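Local coordinates for dihydropteroate synthase (Clostridioides difficile, PDB 6PZ2), which probably catalyses the condensation of a dihydropterin pyrophosphate with p-aminobenzoate to give dihydropteroate in folate synthesis, and here holds pteroic acid in its pocket, at residues D113-G116 against L117-K121; L193-L196 against N197-K200. All coordinates share one frame; numbering follows the deposited sequence.

Overall arrangement
Both contacts are local, each made within one unbroken run of chain, and their centres lie 22 Å apart with no touch between them. Contact 1 (113-121) belongs to the loop that follows strand 110-113 and leads toward helix 123-129; contact 2 (193-200) carries helix 186-195 onward into a 3-10 segment; both lean on helix 149-166. Each is partly buried, with leucines turned inward and the lysines outward. In contact 1 a buried carboxylate organises tight turns, and a cation-pi pair covers the outer part, while Val114 lines the pteroic acid pocket. Contact 2 relies instead on repeating backbone bonds and an arginine-glutamate salt bridge, farther from the chain centre.

Contact 1 of 2, residues D113-G116 against L117-K121; sequences DVWG and LRKDK. With PT1 (pteroic acid), chain K.
Asp113 and Leu117 meet where the buried carboxylate takes up the backbone of the turn: Leu117 N gives a hydrogen bond to Asp113 OD2 at 2.9 Å, approaching from above the carboxylate plane, with a bent N-H...O angle of 135°. The other oxygen, Asp113 OD1, accepts from Trp115 N at 2.8 Å and makes an Asx turn. With CG anti to the backbone N (chi1 -173°), the acid reaches forward along the chain to both amides, a role suited to a short, two-oxygen side chain. This is the tight part of the contact. A type I turn from Asp113 to Gly116, closed by Gly116 N bonding to Asp113 O, runs into a type I' turn from Trp115 to Arg118, closed by Arg118 N bonding to Trp115 O at 3.0 Å. Gly116 takes the positive phi of 60° readily; Leu117 takes one too, less usual for a residue with a side chain.

Toward the outside the packing changes character. Trp115 and Lys119 lie side by side, pointing the same way, CB against CB at 3.7 Å. The lysine chain, bent at chi2 and chi3, lays CE and the ammonium over one ring face: Lys119 NZ is 3.9 Å from the centroid of the Trp115 six-membered ring, a cation-pi contact. Lys119 itself is exposed, and its backbone N reaches Asp113 OD2 through a water.

Val114 points away from residues 117-121 and puts CG1 3.7 Å from N8 of pteroic acid, so the loop also lines the ligand pocket. Arg118 sends its guanidinium to Ser160 and the Phe156 carbonyl, while Leu117 fits among Ala164, Met123 and Ile127. The loop thus joins the end of strand 110-113 to helices 123-129 and 149-166 in this TIM-barrel enzyme.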
ATOM      1  N   ASP A 113      -0.524  20.702  16.114  1.00 26.86           N
ATOM      2  CA  ASP A 113      -1.764  21.441  16.414  1.00 28.38           C
ATOM      3  C   ASP A 113      -2.874  21.084  15.425  1.00 27.42           C
ATOM      4  O   ASP A 113      -2.858  21.568  14.306  1.00 25.67           O
ATOM      5  CB  ASP A 113      -1.504  22.943  16.323  1.00 27.10           C
ATOM      6  CG  ASP A 113      -2.671  23.806  16.771  1.00 30.38           C
ATOM      7  OD1 ASP A 113      -3.778  23.267  16.968  1.00 30.84           O
ATOM      8  OD2 ASP A 113      -2.443  25.010  16.969  1.00 28.52           O
ATOM      9  N   VAL A 114      -3.892  20.370  15.883  1.00 30.33           N
ATOM     10  CA  VAL A 114      -4.992  19.941  15.015  1.00 32.17           C
ATOM     11  C   VAL A 114      -5.983  21.076  14.755  1.00 32.21           C
ATOM     12  O   VAL A 114      -7.007  20.808  14.127  1.00 32.89           O
ATOM     13  CB  VAL A 114      -5.755  18.723  15.563  1.00 34.64           C
ATOM     14  CG1 VAL A 114      -4.841  17.509  15.727  1.00 33.45           C
ATOM     15  CG2 VAL A 114      -6.495  19.041  16.856  1.00 35.73           C
ATOM     16  N   TRP A 115      -5.703  22.289  15.208  1.00 29.65           N
ATOM     17  CA  TRP A 115      -6.469  23.471  14.764  1.00 30.87           C
ATOM     18  C   TRP A 115      -5.581  24.469  14.016  1.00 30.41           C
ATOM     19  O   TRP A 115      -6.023  25.536  13.631  1.00 32.22           O
ATOM     20  CB  TRP A 115      -7.166  24.113  15.959  1.00 31.96           C
ATOM     21  CG  TRP A 115      -8.465  23.434  16.229  1.00 28.98           C
ATOM     22  CD1 TRP A 115      -8.767  22.541  17.212  1.00 31.64           C
ATOM     23  CD2 TRP A 115      -9.639  23.566  15.422  1.00 31.12           C
ATOM     24  NE1 TRP A 115     -10.071  22.120  17.084  1.00 33.80           N
ATOM     25  CE2 TRP A 115     -10.623  22.727  15.988  1.00 31.76           C
ATOM     26  CE3 TRP A 115      -9.939  24.312  14.277  1.00 35.70           C
ATOM     27  CZ2 TRP A 115     -11.893  22.605  15.436  1.00 36.52           C
ATOM     28  CZ3 TRP A 115     -11.211  24.221  13.759  1.00 36.31           C
ATOM     29  CH2 TRP A 115     -12.166  23.381  14.332  1.00 38.11           C
ATOM     30  N   GLY A 116      -4.330  24.112  13.762  1.00 30.92           N
ATOM     31  CA  GLY A 116      -3.533  24.882  12.821  1.00 32.04           C
ATOM     32  C   GLY A 116      -3.375  26.334  13.249  1.00 31.85           C
ATOM     33  O   GLY A 116      -3.407  27.243  12.416  1.00 30.29           O
ATOM     34  N   LEU A 117      -3.169  26.486  14.556  1.00 29.41           N
ATOM     35  CA  LEU A 117      -2.858  27.696  15.261  1.00 29.42           C
ATOM     36  C   LEU A 117      -4.137  28.519  15.443  1.00 27.69           C
ATOM     37  O   LEU A 117      -4.010  29.624  15.882  1.00 31.25           O
ATOM     38  CB  LEU A 117      -1.810  28.546  14.542  1.00 27.76           C
ATOM     39  CG  LEU A 117      -0.521  27.837  14.155  1.00 32.60           C
ATOM     40  CD1 LEU A 117       0.392  28.795  13.428  1.00 30.59           C
ATOM     41  CD2 LEU A 117       0.184  27.270  15.372  1.00 33.44           C
ATOM     42  N   ARG A 118      -5.313  28.013  15.130  1.00 28.52           N
ATOM     43  CA  ARG A 118      -6.510  28.881  15.173  1.00 29.88           C
ATOM     44  C   ARG A 118      -7.272  28.769  16.493  1.00 29.49           C
ATOM     45  O   ARG A 118      -8.209  29.517  16.678  1.00 35.64           O
ATOM     46  CB  ARG A 118      -7.525  28.495  14.093  1.00 28.36           C
ATOM     47  CG  ARG A 118      -7.015  28.563  12.659  1.00 33.60           C
ATOM     48  CD  ARG A 118      -6.232  29.801  12.283  1.00 35.35           C
ATOM     49  NE  ARG A 118      -5.804  29.813  10.891  1.00 35.44           N
ATOM     50  CZ  ARG A 118      -6.634  29.991   9.872  1.00 38.72           C
ATOM     51  NH1 ARG A 118      -7.883  30.385  10.100  1.00 32.44           N
ATOM     52  NH2 ARG A 118      -6.227  29.739   8.638  1.00 36.19           N
ATOM     53  N   LYS A 119      -7.035  27.793  17.352  1.00 33.08           N
ATOM     54  CA  LYS A 119      -7.911  27.654  18.492  1.00 36.12           C
ATOM     55  C   LYS A 119      -7.330  28.432  19.668  1.00 36.59           C
ATOM     56  O   LYS A 119      -8.071  28.815  20.517  1.00 42.46           O
ATOM     57  CB  LYS A 119      -8.141  26.199  18.918  1.00 40.83           C
ATOM     58  CG  LYS A 119      -9.579  25.871  19.303  1.00 49.40           C
ATOM     59  CD  LYS A 119     -10.594  26.647  18.476  1.00 58.50           C
ATOM     60  CE  LYS A 119     -11.758  25.854  17.917  1.00 64.00           C
ATOM     61  NZ  LYS A 119     -12.346  26.551  16.747  1.00 63.36           N
ATOM     62  N   ASP A 120      -6.034  28.657  19.710  1.00 35.37           N
ATOM     63  CA  ASP A 120      -5.462  29.371  20.799  1.00 35.45           C
ATOM     64  C   ASP A 120      -4.605  30.503  20.227  1.00 35.61           C
ATOM     65  O   ASP A 120      -3.545  30.240  19.613  1.00 35.79           O
ATOM     66  CB  ASP A 120      -4.649  28.421  21.690  1.00 37.59           C
ATOM     67  CG  ASP A 120      -4.198  29.008  23.029  1.00 35.60           C
ATOM     68  OD1 ASP A 120      -3.812  30.195  23.053  1.00 35.83           O
ATOM     69  OD2 ASP A 120      -4.161  28.249  24.021  1.00 35.40           O
ATOM     70  N   LYS A 121      -5.013  31.745  20.503  1.00 36.12           N
ATOM     71  CA  LYS A 121      -4.315  32.906  19.946  1.00 38.49           C
ATOM     72  C   LYS A 121      -2.863  32.935  20.440  1.00 33.98           C
ATOM     73  O   LYS A 121      -2.037  33.545  19.763  1.00 33.25           O
ATOM     74  CB  LYS A 121      -5.042  34.218  20.263  1.00 53.18           C
ATOM     75  CG  LYS A 121      -6.508  34.280  19.841  1.00 61.15           C
ATOM     76  CD  LYS A 121      -7.071  35.687  19.627  1.00 72.42           C
ATOM     77  CE  LYS A 121      -7.053  36.574  20.859  1.00 87.30           C
ATOM     78  NZ  LYS A 121      -8.009  36.140  21.910  1.00 94.09           N
TER
HETATM   79  C2  PT1 K 310      -4.003  13.832  11.914  1.00 26.79           C
HETATM   80  C3  PT1 K 310      -4.495  13.521  13.246  1.00 29.36           C
HETATM   81  C5  PT1 K 310      -3.732  14.144  14.329  1.00 27.84           C
HETATM   82  N6  PT1 K 310      -5.549  12.711  13.529  1.00 31.44           N
HETATM   83  C7  PT1 K 310      -2.320  15.202  12.775  1.00 32.60           C
HETATM   84  N9  PT1 K 310      -2.716  14.955  14.031  1.00 31.81           N
HETATM   85  C10 PT1 K 310      -5.920  12.510  14.803  1.00 29.42           C
HETATM   86  N11 PT1 K 310      -1.266  16.001  12.525  1.00 31.28           N
HETATM   87  C12 PT1 K 310      -5.220  13.136  15.842  1.00 29.46           C
HETATM   88  C21 PT1 K 310     -12.478   9.372  12.017  1.00 35.54           C
HETATM   89  O22 PT1 K 310     -13.097   9.898  11.079  1.00 40.08           O
HETATM   90  O1  PT1 K 310      -4.598  13.329  10.822  1.00 32.81           O
HETATM   91  N4  PT1 K 310      -2.966  14.672  11.722  1.00 33.57           N
HETATM   92  N8  PT1 K 310      -4.129  13.898  15.595  1.00 31.94           N
HETATM   93  C13 PT1 K 310      -7.120  11.634  15.097  1.00 32.92           C
HETATM   94  N14 PT1 K 310      -8.284  12.244  14.465  1.00 29.63           N
HETATM   95  C15 PT1 K 310      -9.300  11.522  13.944  1.00 31.22           C
HETATM   96  C16 PT1 K 310      -9.476  10.159  14.212  1.00 30.57           C
HETATM   97  C17 PT1 K 310     -10.160  12.154  13.056  1.00 31.53           C
HETATM   98  C18 PT1 K 310     -10.532   9.475  13.614  1.00 34.52           C
HETATM   99  C19 PT1 K 310     -11.213  11.472  12.452  1.00 31.87           C
HETATM  100  C20 PT1 K 310     -11.390  10.126  12.725  1.00 34.78           C
HETATM  101  O23 PT1 K 310     -12.721   8.204  12.323  1.00 33.18           O
HETATM  102  O   HOH W   1      -4.571  26.277  18.389  1.00 30.83           O

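Contact 2 of 2, residues L193-L196 against N197-K200; sequences LRRL and NELK
Arg195 grips Glu198 side-on, with two nitrogens on two oxygens. Arg195 NE donates to Glu198 OE2 at 2.7 Å, nearly straight at 167° and in the guanidinium plane, while Arg195 NH2 reaches the syn lone pair of Glu198 OE1, also at 2.7 Å. The two flat groups are turned 41° against each other, and the second bond is tilted from the guanidinium plane and more bent. Two bonds to one carboxylate fix its rotation, and the opposite charges should help to keep both groups ionised.

Outward from this pair, the backbone sets the spacing. Glu198 N bonds to Arg195 O at 2.8 Å, which brings the two residues three apart onto one side of the chain; the arginine then bends at chi3 (61°) to bring its guanidinium across the end of the extended glutamate. Leu199 N to Leu196 O, 3.0 Å, repeats the same three-residue step, the pattern of a 3-10 segment, and Lys200 N continues it to Asn197 O. On the buried side the two leucines touch through their branches, Leu196 CD1 to Leu199 CD1 at 3.9 Å, as apolar chains fitted to the interior.

A second shell holds the arginine from the remaining nitrogen: NH1 forms salt bridges with Glu191, one turn earlier on the helix, and with Asp148. Arg194 points elsewhere; in one of its two conformers, its NE bonds to the carbonyl of Ile264 of the second subunit. Met150 of helix 149-166 touches Arg195, Glu198 and Leu199, and Phe157 of that helix also meets Leu199. Leu196 rests on Pro178 and Val243. The end of helix 186-195 and its 3-10 continuation pack against helix 149-166 and the loops of Pro178 and Val243, on the way to strand 207-208.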
ATOM      1  N   LEU A 193      -7.356  13.011  -0.543  1.00 26.78           N
ATOM      2  CA  LEU A 193      -6.357  11.961  -0.736  1.00 31.09           C
ATOM      3  C   LEU A 193      -5.973  11.867  -2.215  1.00 32.88           C
ATOM      4  O   LEU A 193      -4.774  11.833  -2.542  1.00 33.91           O
ATOM      5  CB  LEU A 193      -6.926  10.641  -0.215  1.00 31.01           C
ATOM      6  CG  LEU A 193      -7.007  10.500   1.302  1.00 32.39           C
ATOM      7  CD1 LEU A 193      -7.723   9.220   1.691  1.00 32.09           C
ATOM      8  CD2 LEU A 193      -5.620  10.528   1.931  1.00 34.55           C
ATOM      9  N   ARG A 194      -6.979  11.905  -3.092  1.00 33.90           N
ATOM     10  CA  ARG A 194      -6.766  11.832  -4.546  0.50 35.39           C
ATOM     11  C   ARG A 194      -5.913  13.026  -5.003  1.00 36.09           C
ATOM     12  O   ARG A 194      -5.046  12.876  -5.846  1.00 33.98           O
ATOM     13  CB  ARG A 194      -8.129  11.769  -5.253  0.50 36.65           C
ATOM     14  CG  ARG A 194      -8.129  11.275  -6.696  0.50 36.03           C
ATOM     15  CD  ARG A 194      -9.438  11.588  -7.412  0.50 35.92           C
ATOM     16  NE  ARG A 194     -10.643  11.183  -6.694  0.50 36.16           N
ATOM     17  CZ  ARG A 194     -11.652  11.987  -6.373  0.50 38.45           C
ATOM     18  NH1 ARG A 194     -12.695  11.502  -5.712  0.50 33.51           N
ATOM     19  NH2 ARG A 194     -11.625  13.260  -6.732  0.50 35.22           N
ATOM     20  N   ARG A 195      -6.151  14.219  -4.444  1.00 34.78           N
ATOM     21  CA  ARG A 195      -5.521  15.451  -4.967  1.00 35.71           C
ATOM     22  C   ARG A 195      -4.340  15.910  -4.094  1.00 30.51           C
ATOM     23  O   ARG A 195      -3.794  16.982  -4.300  1.00 35.22           O
ATOM     24  CB  ARG A 195      -6.594  16.535  -5.102  1.00 34.54           C
ATOM     25  CG  ARG A 195      -7.717  16.151  -6.065  1.00 35.77           C
ATOM     26  CD  ARG A 195      -8.849  17.177  -6.094  1.00 35.39           C
ATOM     27  NE  ARG A 195      -8.340  18.464  -6.536  1.00 30.91           N
ATOM     28  CZ  ARG A 195      -9.016  19.591  -6.432  1.00 33.13           C
ATOM     29  NH1 ARG A 195     -10.263  19.532  -6.001  1.00 26.69           N
ATOM     30  NH2 ARG A 195      -8.411  20.743  -6.673  1.00 26.11           N
ATOM     31  N   LEU A 196      -3.905  15.070  -3.173  1.00 29.14           N
ATOM     32  CA  LEU A 196      -2.989  15.457  -2.119  1.00 35.04           C
ATOM     33  C   LEU A 196      -1.741  16.083  -2.725  1.00 33.97           C
ATOM     34  O   LEU A 196      -1.184  16.982  -2.102  1.00 34.35           O
ATOM     35  CB  LEU A 196      -2.651  14.238  -1.250  1.00 40.10           C
ATOM     36  CG  LEU A 196      -1.888  14.514   0.042  1.00 43.65           C
ATOM     37  CD1 LEU A 196      -2.693  15.431   0.955  1.00 44.96           C
ATOM     38  CD2 LEU A 196      -1.570  13.213   0.770  1.00 46.04           C
ATOM     39  N   ASN A 197      -1.331  15.670  -3.917  1.00 31.58           N
ATOM     40  CA  ASN A 197      -0.072  16.180  -4.496  1.00 36.06           C
ATOM     41  C   ASN A 197      -0.175  17.684  -4.780  1.00 34.86           C
ATOM     42  O   ASN A 197       0.865  18.348  -4.910  1.00 32.42           O
ATOM     43  CB  ASN A 197       0.340  15.481  -5.801  1.00 41.96           C
ATOM     44  CG  ASN A 197      -0.564  15.849  -6.964  1.00 57.00           C
ATOM     45  OD1 ASN A 197      -1.767  15.538  -6.985  1.00 56.23           O
ATOM     46  ND2 ASN A 197      -0.010  16.611  -7.897  1.00 63.11           N
ATOM     47  N   GLU A 198      -1.379  18.248  -4.907  1.00 31.40           N
ATOM     48  CA  GLU A 198      -1.525  19.712  -5.154  1.00 30.78           C
ATOM     49  C   GLU A 198      -0.918  20.500  -3.976  1.00 34.00           C
ATOM     50  O   GLU A 198      -0.513  21.649  -4.144  1.00 33.95           O
ATOM     51  CB  GLU A 198      -3.004  20.090  -5.359  1.00 34.99           C
ATOM     52  CG  GLU A 198      -3.655  19.536  -6.631  1.00 34.47           C
ATOM     53  CD  GLU A 198      -5.160  19.748  -6.804  1.00 40.79           C
ATOM     54  OE1 GLU A 198      -5.695  20.780  -6.344  1.00 41.90           O
ATOM     55  OE2 GLU A 198      -5.829  18.850  -7.369  1.00 41.31           O
ATOM     56  N   LEU A 199      -0.808  19.911  -2.779  1.00 32.98           N
ATOM     57  CA  LEU A 199      -0.249  20.615  -1.606  1.00 35.48           C
ATOM     58  C   LEU A 199       1.258  20.799  -1.752  1.00 38.25           C
ATOM     59  O   LEU A 199       1.816  21.617  -1.017  1.00 39.51           O
ATOM     60  CB  LEU A 199      -0.473  19.853  -0.303  1.00 34.33           C
ATOM     61  CG  LEU A 199      -1.912  19.707   0.170  1.00 42.57           C
ATOM     62  CD1 LEU A 199      -1.900  19.236   1.618  1.00 44.50           C
ATOM     63  CD2 LEU A 199      -2.702  20.998   0.001  1.00 43.97           C
ATOM     64  N   LYS A 200       1.898  20.056  -2.648  1.00 39.68           N
ATOM     65  CA  LYS A 200       3.350  20.194  -2.817  1.00 42.36           C
ATOM     66  C   LYS A 200       3.713  21.601  -3.316  1.00 43.19           C
ATOM     67  O   LYS A 200       4.817  22.061  -3.080  1.00 44.80           O
ATOM     68  CB  LYS A 200       3.889  19.160  -3.806  1.00 50.42           C
ATOM     69  CG  LYS A 200       4.264  17.803  -3.224  1.00 59.77           C
ATOM     70  CD  LYS A 200       5.050  16.941  -4.212  1.00 63.03           C
ATOM     71  CE  LYS A 200       4.179  16.328  -5.294  1.00 75.36           C
ATOM     72  NZ  LYS A 200       4.946  16.023  -6.527  1.00 80.32           N
TER